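Local coordinates for protein GNA33 (Neisseria gonorrhoeae FA 1090, PDB 2G5D) that probably cleaves the beta-1,4 linkage between N-acetylmuramic acid and N-acetylglucosamine in peptidoglycan as a lytic transglycosylase, leaving a 1,6-anhydro bond on the N-acetylmuramic acid, at residues L114-Y122 with G396-Y407; P21-D29 with Q79-Q87. All coordinates share one frame; numbering follows the deposited sequence.

In the fold
The two contacts lie apart in the fold, their centres about 32 Å from each other and their nearest atoms about 16 Å, and they share no residue. Interaction 1 is partly buried and made mainly of main chain: strand 116-129 pairs with strand 403-413 and runs on over helix 393-401, with a tyrosine ring lying over a glycine and an alanine of the helix against the strand. Interaction 2 is a surface contact built from side chains, in which an irregular run near the first modelled residue is held to helix 79-86 by a salt bridge and the amide of a glutamine. Strand 103-110 comes near both, touching Leu114 in interaction 1 and Pro28 and Asp29 beside interaction 2.

Interaction 1 of 2, residues L114-Y122 with G396-Y407; sequences LAGTVTGYY and GELAGKQKTTGY
Val118 N gives its hydrogen to Thr404 O at 2.8 Å in a nearly straight bond (172°), and Thr404 N returns one to Val118 O at 2.9 Å, which makes this an antiparallel hydrogen-bonded pair. The side-chain hydroxyl of Thr404 bonds Thr357 OG1. Gly116 and Gly406 form the next such pair, with both bonds more bent. Between them Thr405 CA directs its hydrogen at Gly116 O, 3.2 Å away. Val118 CG2 lies over Gly406 CA at 3.9 Å, where the glycine leaves room for the branch.

Further along strand 116-129, beyond Val118, the partner changes from strand 403-413 to the short turn at Gln402 and then to helix 393-401. Gln402, with CG anti to the backbone N (chi1 -173°), lays CB and CG along the Thr119-Gly120 peptide, and its bend at chi2 carries the amide on to Trp389 NE1, bonded through OE1. Ala399 CB rests on the carbonyl of Gly120, and Gly120 has no side chain to keep the helix off. At the far end Gly396 CA sits over the centre of the Tyr122 ring, a CH-pi contact 3.4 Å from the centroid. At the other end Tyr407 brings CD2 to 3.8 Å from Leu114 CB.

Strand 384-391 pairs in parallel with the same strand 116-129, through Thr117, Thr119 and Tyr121. Helix 393-401 and strand 403-413 belong to the 3D family region, whose clan is that of double-psi beta-barrels; strand 116-129 lies between strands 384-391 and 403-413, consistent with a barrel of that kind.

Interaction 2 of 2, residues P21-D29 with Q79-Q87; sequences PDRPAGIPD and QDVCAQAFQ
Arg23 NH1 and Asp80 OD2 form the charged part of the contact, a salt bridge of 2.7 Å. The carboxylate oxygen lies close to the guanidinium plane and is met nearly along its C-O axis, although the two planes stand 84° apart. The other oxygen, Asp80 OD1, accepts from a water; a link from that water on to Pro24 O is doubtful, being too short.

The amide of Gln84 supplies the neutral hydrogen bonds. Its OE1 takes Arg23 N at 2.8 Å in an almost straight bond (177°), though from above the amide plane, and its NE2 gives a weak bond to Asp22 OD1. A bend at chi2 turns this amide up to the run.

Van der Waals packing comes from Ala83, whose CB lies 3.3 Å from Arg23 CZ, over one face of the guanidinium. The arginine's own bend at chi2 (-82°) folds the group down onto the helix there.

Helix 79-86 is joined to helix 58-72 by the Cys82-Cys69 disulfide, and Gln84 also packs on Phe98 and Tyr102 of helix 92-102. Tyr102 OH also bonds Arg23 O, so the run 21-29 touches the end of helix 92-102 as well as helix 79-86, ahead of strand 34-37.

Interaction 1 of 2, residues L114-Y122 with G396-Y407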
loop_
_atom_site.group_PDB
_atom_site.type_symbol
_atom_site.label_atom_id
_atom_site.label_comp_id
_atom_site.label_asym_id
_atom_site.label_seq_id
_atom_site.Cartn_x
_atom_site.Cartn_y
_atom_site.Cartn_z
ATOM N N LEU A 114 -16.677 14.895 -10.340
ATOM C CA LEU A 114 -15.336 14.655 -10.860
ATOM C C LEU A 114 -14.277 14.808 -9.759
ATOM O O LEU A 114 -13.175 14.262 -9.860
ATOM C CB LEU A 114 -15.040 15.607 -12.041
ATOM C CG LEU A 114 -15.768 15.286 -13.357
ATOM C CD1 LEU A 114 -15.491 16.334 -14.410
ATOM C CD2 LEU A 114 -15.396 13.890 -13.885
ATOM N N ALA A 115 -14.615 15.549 -8.709
ATOM C CA ALA A 115 -13.654 15.883 -7.664
ATOM C C ALA A 115 -13.581 14.787 -6.621
ATOM O O ALA A 115 -14.621 14.302 -6.142
ATOM C CB ALA A 115 -14.010 17.225 -7.016
ATOM N N GLY A 116 -12.361 14.413 -6.256
ATOM C CA GLY A 116 -12.133 13.372 -5.255
ATOM C C GLY A 116 -10.934 13.671 -4.380
ATOM O O GLY A 116 -10.422 14.799 -4.355
ATOM N N THR A 117 -10.481 12.658 -3.654
ATOM C CA THR A 117 -9.469 12.868 -2.626
ATOM C C THR A 117 -8.151 12.179 -2.969
ATOM O O THR A 117 -8.123 11.009 -3.338
ATOM C CB THR A 117 -9.986 12.461 -1.211
ATOM O OG1 THR A 117 -11.117 13.279 -0.860
ATOM C CG2 THR A 117 -8.891 12.638 -0.140
ATOM N N VAL A 118 -7.078 12.957 -2.890
ATOM C CA VAL A 118 -5.716 12.466 -3.012
ATOM C C VAL A 118 -4.996 12.608 -1.675
ATOM O O VAL A 118 -4.918 13.697 -1.095
ATOM C CB VAL A 118 -4.925 13.156 -4.165
ATOM C CG1 VAL A 118 -3.518 12.514 -4.336
ATOM C CG2 VAL A 118 -5.702 13.031 -5.487
ATOM N N THR A 119 -4.498 11.475 -1.194
ATOM C CA THR A 119 -3.599 11.429 -0.039
ATOM C C THR A 119 -2.257 10.846 -0.486
ATOM O O THR A 119 -2.069 10.502 -1.673
ATOM C CB THR A 119 -4.192 10.615 1.123
ATOM O OG1 THR A 119 -4.674 9.364 0.628
ATOM C CG2 THR A 119 -5.344 11.362 1.771
ATOM N N GLY A 120 -1.319 10.743 0.453
ATOM C CA GLY A 120 0.026 10.276 0.122
ATOM C C GLY A 120 0.568 9.222 1.065
ATOM O O GLY A 120 0.295 9.245 2.262
ATOM N N TYR A 121 1.324 8.279 0.527
ATOM C CA TYR A 121 2.009 7.309 1.369
ATOM C C TYR A 121 3.426 7.116 0.899
ATOM O O TYR A 121 3.789 7.590 -0.178
ATOM C CB TYR A 121 1.251 5.974 1.475
ATOM C CG TYR A 121 1.169 5.090 0.243
ATOM C CD1 TYR A 121 1.735 3.812 0.240
ATOM C CD2 TYR A 121 0.463 5.500 -0.899
ATOM C CE1 TYR A 121 1.618 2.976 -0.870
ATOM C CE2 TYR A 121 0.342 4.674 -2.004
ATOM C CZ TYR A 121 0.926 3.430 -1.993
ATOM O OH TYR A 121 0.791 2.630 -3.100
ATOM N N TYR A 122 4.218 6.412 1.707
ATOM C CA TYR A 122 5.647 6.272 1.446
ATOM C C TYR A 122 6.273 5.062 2.139
ATOM O O TYR A 122 5.643 4.411 2.973
ATOM C CB TYR A 122 6.391 7.563 1.848
ATOM C CG TYR A 122 6.751 7.677 3.311
ATOM C CD1 TYR A 122 8.081 7.630 3.726
ATOM C CD2 TYR A 122 5.761 7.840 4.281
ATOM C CE1 TYR A 122 8.405 7.727 5.067
ATOM C CE2 TYR A 122 6.076 7.943 5.607
ATOM C CZ TYR A 122 7.396 7.892 6.000
ATOM O OH TYR A 122 7.688 8.004 7.324
ATOM N N GLY A 396 8.526 11.036 3.070
ATOM C CA GLY A 396 7.733 11.077 4.304
ATOM C C GLY A 396 7.052 12.405 4.572
ATOM O O GLY A 396 5.850 12.457 4.845
ATOM N N GLU A 397 7.833 13.479 4.495
ATOM C CA GLU A 397 7.317 14.857 4.540
ATOM C C GLU A 397 6.197 15.121 3.520
ATOM O O GLU A 397 5.135 15.632 3.881
ATOM C CB GLU A 397 8.467 15.837 4.335
ATOM C CG GLU A 397 9.346 16.002 5.580
ATOM C CD GLU A 397 10.832 16.176 5.265
ATOM O OE1 GLU A 397 11.154 16.804 4.228
ATOM O OE2 GLU A 397 11.676 15.690 6.063
ATOM N N LEU A 398 6.429 14.750 2.262
ATOM C CA LEU A 398 5.421 14.889 1.198
ATOM C C LEU A 398 4.141 14.124 1.474
ATOM O O LEU A 398 3.049 14.677 1.349
ATOM C CB LEU A 398 5.990 14.471 -0.158
ATOM C CG LEU A 398 7.092 15.403 -0.680
ATOM C CD1 LEU A 398 7.943 14.711 -1.732
ATOM C CD2 LEU A 398 6.486 16.675 -1.230
ATOM N N ALA A 399 4.285 12.864 1.871
ATOM C CA ALA A 399 3.151 11.986 2.091
ATOM C C ALA A 399 2.166 12.526 3.128
ATOM O O ALA A 399 0.974 12.683 2.825
ATOM C CB ALA A 399 3.629 10.575 2.445
ATOM N N GLY A 400 2.666 12.825 4.330
ATOM C CA GLY A 400 1.841 13.328 5.435
ATOM C C GLY A 400 1.166 14.672 5.184
ATOM O O GLY A 400 0.136 14.976 5.783
ATOM N N LYS A 401 1.753 15.468 4.294
ATOM C CA LYS A 401 1.230 16.786 3.936
ATOM C C LYS A 401 0.167 16.731 2.830
ATOM O O LYS A 401 -0.496 17.735 2.528
ATOM C CB LYS A 401 2.383 17.724 3.545
ATOM C CG LYS A 401 3.238 18.171 4.733
ATOM C CD LYS A 401 3.961 19.488 4.475
ATOM C CE LYS A 401 5.092 19.674 5.474
ATOM N NZ LYS A 401 5.640 21.062 5.468
ATOM N N GLN A 402 0.001 15.545 2.237
ATOM C CA GLN A 402 -0.937 15.338 1.149
ATOM C C GLN A 402 -2.364 15.025 1.603
ATOM O O GLN A 402 -2.653 13.925 2.110
ATOM C CB GLN A 402 -0.426 14.231 0.240
ATOM C CG GLN A 402 -1.251 14.087 -0.995
ATOM C CD GLN A 402 -0.418 14.054 -2.218
ATOM O OE1 GLN A 402 0.378 13.134 -2.412
ATOM N NE2 GLN A 402 -0.587 15.062 -3.072
ATOM N N LYS A 403 -3.242 16.010 1.422
ATOM C CA LYS A 403 -4.697 15.863 1.590
ATOM C C LYS A 403 -5.423 16.885 0.703
ATOM O O LYS A 403 -5.792 17.978 1.158
ATOM C CB LYS A 403 -5.119 15.982 3.062
ATOM C CG LYS A 403 -4.082 16.604 4.017
ATOM C CD LYS A 403 -4.231 18.114 4.204
ATOM C CE LYS A 403 -3.048 18.654 5.005
ATOM N NZ LYS A 403 -3.185 20.094 5.362
ATOM N N THR A 404 -5.619 16.505 -0.564
ATOM C CA THR A 404 -5.965 17.428 -1.658
ATOM C C THR A 404 -7.133 16.945 -2.525
ATOM O O THR A 404 -7.367 15.735 -2.676
ATOM C CB THR A 404 -4.752 17.669 -2.630
ATOM O OG1 THR A 404 -4.289 16.415 -3.173
ATOM C CG2 THR A 404 -3.609 18.353 -1.936
ATOM N N THR A 405 -7.843 17.903 -3.118
ATOM C CA THR A 405 -8.790 17.600 -4.183
ATOM C C THR A 405 -8.012 17.097 -5.402
ATOM O O THR A 405 -6.919 17.583 -5.699
ATOM C CB THR A 405 -9.616 18.846 -4.567
ATOM O OG1 THR A 405 -10.348 19.291 -3.425
ATOM C CG2 THR A 405 -10.592 18.532 -5.686
ATOM N N GLY A 406 -8.577 16.120 -6.101
ATOM C CA GLY A 406 -7.973 15.648 -7.322
ATOM C C GLY A 406 -8.986 15.112 -8.301
ATOM O O GLY A 406 -10.116 14.782 -7.931
ATOM N N TYR A 407 -8.556 15.037 -9.556
ATOM C CA TYR A 407 -9.367 14.546 -10.664
ATOM C C TYR A 407 -8.630 13.384 -11.261
ATOM O O TYR A 407 -7.401 13.399 -11.315
ATOM C CB TYR A 407 -9.533 15.636 -11.716
ATOM C CG TYR A 407 -10.217 16.838 -11.131
ATOM C CD1 TYR A 407 -9.485 17.954 -10.735
ATOM C CD2 TYR A 407 -11.586 16.834 -10.926
ATOM C CE1 TYR A 407 -10.115 19.049 -10.163
ATOM C CE2 TYR A 407 -12.233 17.932 -10.373
ATOM C CZ TYR A 407 -11.492 19.028 -9.985
ATOM O OH TYR A 407 -12.139 20.114 -9.432
#

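Interaction 2 of 2, residues P21-D29 with Q79-Q87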
loop_
_atom_site.group_PDB
_atom_site.type_symbol
_atom_site.label_atom_id
_atom_site.label_comp_id
_atom_site.label_asym_id
_atom_site.label_seq_id
_atom_site.Cartn_x
_atom_site.Cartn_y
_atom_site.Cartn_z
ATOM N N PRO A 21 8.420 -6.257 -34.265
ATOM C CA PRO A 21 7.142 -6.146 -34.981
ATOM C C PRO A 21 6.009 -5.697 -34.049
ATOM O O PRO A 21 5.506 -6.491 -33.238
ATOM C CB PRO A 21 6.899 -7.565 -35.522
ATOM C CG PRO A 21 7.841 -8.453 -34.752
ATOM C CD PRO A 21 9.017 -7.598 -34.383
ATOM N N ASP A 22 5.629 -4.428 -34.189
ATOM C CA ASP A 22 4.664 -3.761 -33.327
ATOM C C ASP A 22 3.321 -4.468 -33.218
ATOM O O ASP A 22 2.780 -4.966 -34.203
ATOM C CB ASP A 22 4.457 -2.319 -33.792
ATOM C CG ASP A 22 5.650 -1.421 -33.474
ATOM O OD1 ASP A 22 6.628 -1.881 -32.836
ATOM O OD2 ASP A 22 5.603 -0.236 -33.860
ATOM N N ARG A 23 2.795 -4.502 -32.001
ATOM C CA ARG A 23 1.495 -5.114 -31.720
ATOM C C ARG A 23 0.373 -4.244 -32.284
ATOM O O ARG A 23 0.565 -3.057 -32.478
ATOM C CB ARG A 23 1.342 -5.328 -30.207
ATOM C CG ARG A 23 2.373 -6.293 -29.605
ATOM C CD ARG A 23 1.955 -7.756 -29.807
ATOM N NE ARG A 23 2.983 -8.700 -29.351
ATOM C CZ ARG A 23 2.826 -9.597 -28.374
ATOM N NH1 ARG A 23 1.663 -9.709 -27.730
ATOM N NH2 ARG A 23 3.835 -10.410 -28.059
ATOM N N PRO A 24 -0.787 -4.840 -32.612
ATOM C CA PRO A 24 -1.894 -3.979 -33.045
ATOM C C PRO A 24 -2.517 -3.195 -31.887
ATOM O O PRO A 24 -2.525 -3.672 -30.751
ATOM C CB PRO A 24 -2.896 -4.967 -33.656
ATOM C CG PRO A 24 -2.595 -6.277 -32.999
ATOM C CD PRO A 24 -1.135 -6.273 -32.653
ATOM N N ALA A 25 -3.025 -2.001 -32.169
ATOM C CA ALA A 25 -3.598 -1.182 -31.115
ATOM C C ALA A 25 -5.027 -1.553 -30.739
ATOM O O ALA A 25 -5.432 -1.403 -29.585
ATOM C CB ALA A 25 -3.499 0.293 -31.451
ATOM N N GLY A 26 -5.826 -2.015 -31.682
ATOM C CA GLY A 26 -7.228 -2.228 -31.314
ATOM C C GLY A 26 -8.020 -0.929 -31.222
ATOM O O GLY A 26 -7.454 0.158 -31.115
ATOM N N ILE A 27 -9.339 -1.055 -31.257
ATOM C CA ILE A 27 -10.217 0.053 -31.637
ATOM C C ILE A 27 -10.787 0.786 -30.424
ATOM O O ILE A 27 -11.453 0.176 -29.601
ATOM C CB ILE A 27 -11.342 -0.479 -32.550
ATOM C CG1 ILE A 27 -10.728 -1.139 -33.790
ATOM C CG2 ILE A 27 -12.355 0.639 -32.932
ATOM C CD1 ILE A 27 -11.589 -2.213 -34.407
ATOM N N PRO A 28 -10.507 2.097 -30.299
ATOM C CA PRO A 28 -10.997 2.827 -29.120
ATOM C C PRO A 28 -12.498 3.119 -29.174
ATOM O O PRO A 28 -13.050 3.379 -30.248
ATOM C CB PRO A 28 -10.211 4.147 -29.147
ATOM C CG PRO A 28 -9.438 4.168 -30.408
ATOM C CD PRO A 28 -9.734 2.956 -31.217
ATOM N N ASP A 29 -13.151 3.038 -28.018
ATOM C CA ASP A 29 -14.497 3.567 -27.853
ATOM C C ASP A 29 -14.406 5.062 -28.145
ATOM O O ASP A 29 -13.423 5.710 -27.752
ATOM C CB ASP A 29 -15.004 3.276 -26.439
ATOM C CG ASP A 29 -15.210 1.789 -26.200
ATOM O OD1 ASP A 29 -16.013 1.187 -26.920
ATOM O OD2 ASP A 29 -14.572 1.204 -25.312
ATOM N N GLN A 79 -2.136 -8.331 -22.576
ATOM C CA GLN A 79 -0.955 -8.993 -23.131
ATOM C C GLN A 79 -0.225 -8.142 -24.166
ATOM O O GLN A 79 0.995 -7.995 -24.102
ATOM C CB GLN A 79 -1.320 -10.343 -23.784
ATOM C CG GLN A 79 -2.048 -11.345 -22.883
ATOM C CD GLN A 79 -3.569 -11.331 -23.062
ATOM O OE1 GLN A 79 -4.186 -10.284 -23.286
ATOM N NE2 GLN A 79 -4.174 -12.503 -22.958
ATOM N N ASP A 80 -0.982 -7.631 -25.138
ATOM C CA ASP A 80 -0.460 -6.778 -26.209
ATOM C C ASP A 80 0.150 -5.439 -25.739
ATOM O O ASP A 80 1.263 -5.090 -26.164
ATOM C CB ASP A 80 -1.543 -6.540 -27.276
ATOM C CG ASP A 80 -1.625 -7.661 -28.279
ATOM O OD1 ASP A 80 -2.565 -7.630 -29.104
ATOM O OD2 ASP A 80 -0.748 -8.571 -28.259
ATOM N N VAL A 81 -0.556 -4.701 -24.881
ATOM C CA VAL A 81 0.029 -3.465 -24.308
ATOM C C VAL A 81 1.302 -3.743 -23.492
ATOM O O VAL A 81 2.294 -3.017 -23.599
ATOM C CB VAL A 81 -0.994 -2.554 -23.530
ATOM C CG1 VAL A 81 -2.035 -1.934 -24.503
ATOM C CG2 VAL A 81 -1.671 -3.307 -22.343
ATOM N N CYS A 82 1.285 -4.805 -22.689
ATOM C CA CYS A 82 2.488 -5.175 -21.922
ATOM C C CYS A 82 3.678 -5.601 -22.790
ATOM O O CYS A 82 4.816 -5.197 -22.529
ATOM C CB CYS A 82 2.155 -6.203 -20.846
ATOM S SG CYS A 82 1.382 -5.428 -19.407
ATOM N N ALA A 83 3.418 -6.407 -23.823
ATOM C CA ALA A 83 4.456 -6.757 -24.787
ATOM C C ALA A 83 4.997 -5.498 -25.475
ATOM O O ALA A 83 6.215 -5.305 -25.579
ATOM C CB ALA A 83 3.930 -7.759 -25.821
ATOM N N GLN A 84 4.086 -4.634 -25.912
ATOM C CA GLN A 84 4.457 -3.426 -26.654
ATOM C C GLN A 84 5.232 -2.424 -25.786
ATOM O O GLN A 84 6.119 -1.725 -26.285
ATOM C CB GLN A 84 3.210 -2.760 -27.235
ATOM C CG GLN A 84 3.515 -1.659 -28.248
ATOM C CD GLN A 84 4.294 -2.183 -29.454
ATOM O OE1 GLN A 84 4.135 -3.336 -29.847
ATOM N NE2 GLN A 84 5.130 -1.334 -30.046
ATOM N N ALA A 85 4.866 -2.353 -24.500
ATOM C CA ALA A 85 5.586 -1.549 -23.514
ATOM C C ALA A 85 7.077 -1.907 -23.500
ATOM O O ALA A 85 7.902 -1.034 -23.312
ATOM C CB ALA A 85 4.976 -1.704 -22.101
ATOM N N PHE A 86 7.410 -3.180 -23.728
ATOM C CA PHE A 86 8.807 -3.626 -23.710
ATOM C C PHE A 86 9.539 -3.423 -25.040
ATOM O O PHE A 86 10.760 -3.455 -25.092
ATOM C CB PHE A 86 8.926 -5.069 -23.176
ATOM C CG PHE A 86 8.956 -5.140 -21.675
ATOM C CD1 PHE A 86 7.771 -5.077 -20.932
ATOM C CD2 PHE A 86 10.173 -5.208 -21.000
ATOM C CE1 PHE A 86 7.794 -5.112 -19.520
ATOM C CE2 PHE A 86 10.220 -5.237 -19.577
ATOM C CZ PHE A 86 9.024 -5.194 -18.840
ATOM N N GLN A 87 8.777 -3.177 -26.102
ATOM C CA GLN A 87 9.332 -2.793 -27.394
ATOM C C GLN A 87 9.318 -1.262 -27.617
ATOM O O GLN A 87 9.635 -0.789 -28.697
ATOM C CB GLN A 87 8.598 -3.551 -28.513
ATOM C CG GLN A 87 8.922 -5.058 -28.507
ATOM C CD GLN A 87 8.027 -5.894 -29.419
ATOM O OE1 GLN A 87 8.283 -7.093 -29.612
ATOM N NE2 GLN A 87 6.969 -5.278 -29.975
HETATM O O HOH W 1 -3.958 -5.131 -29.377
#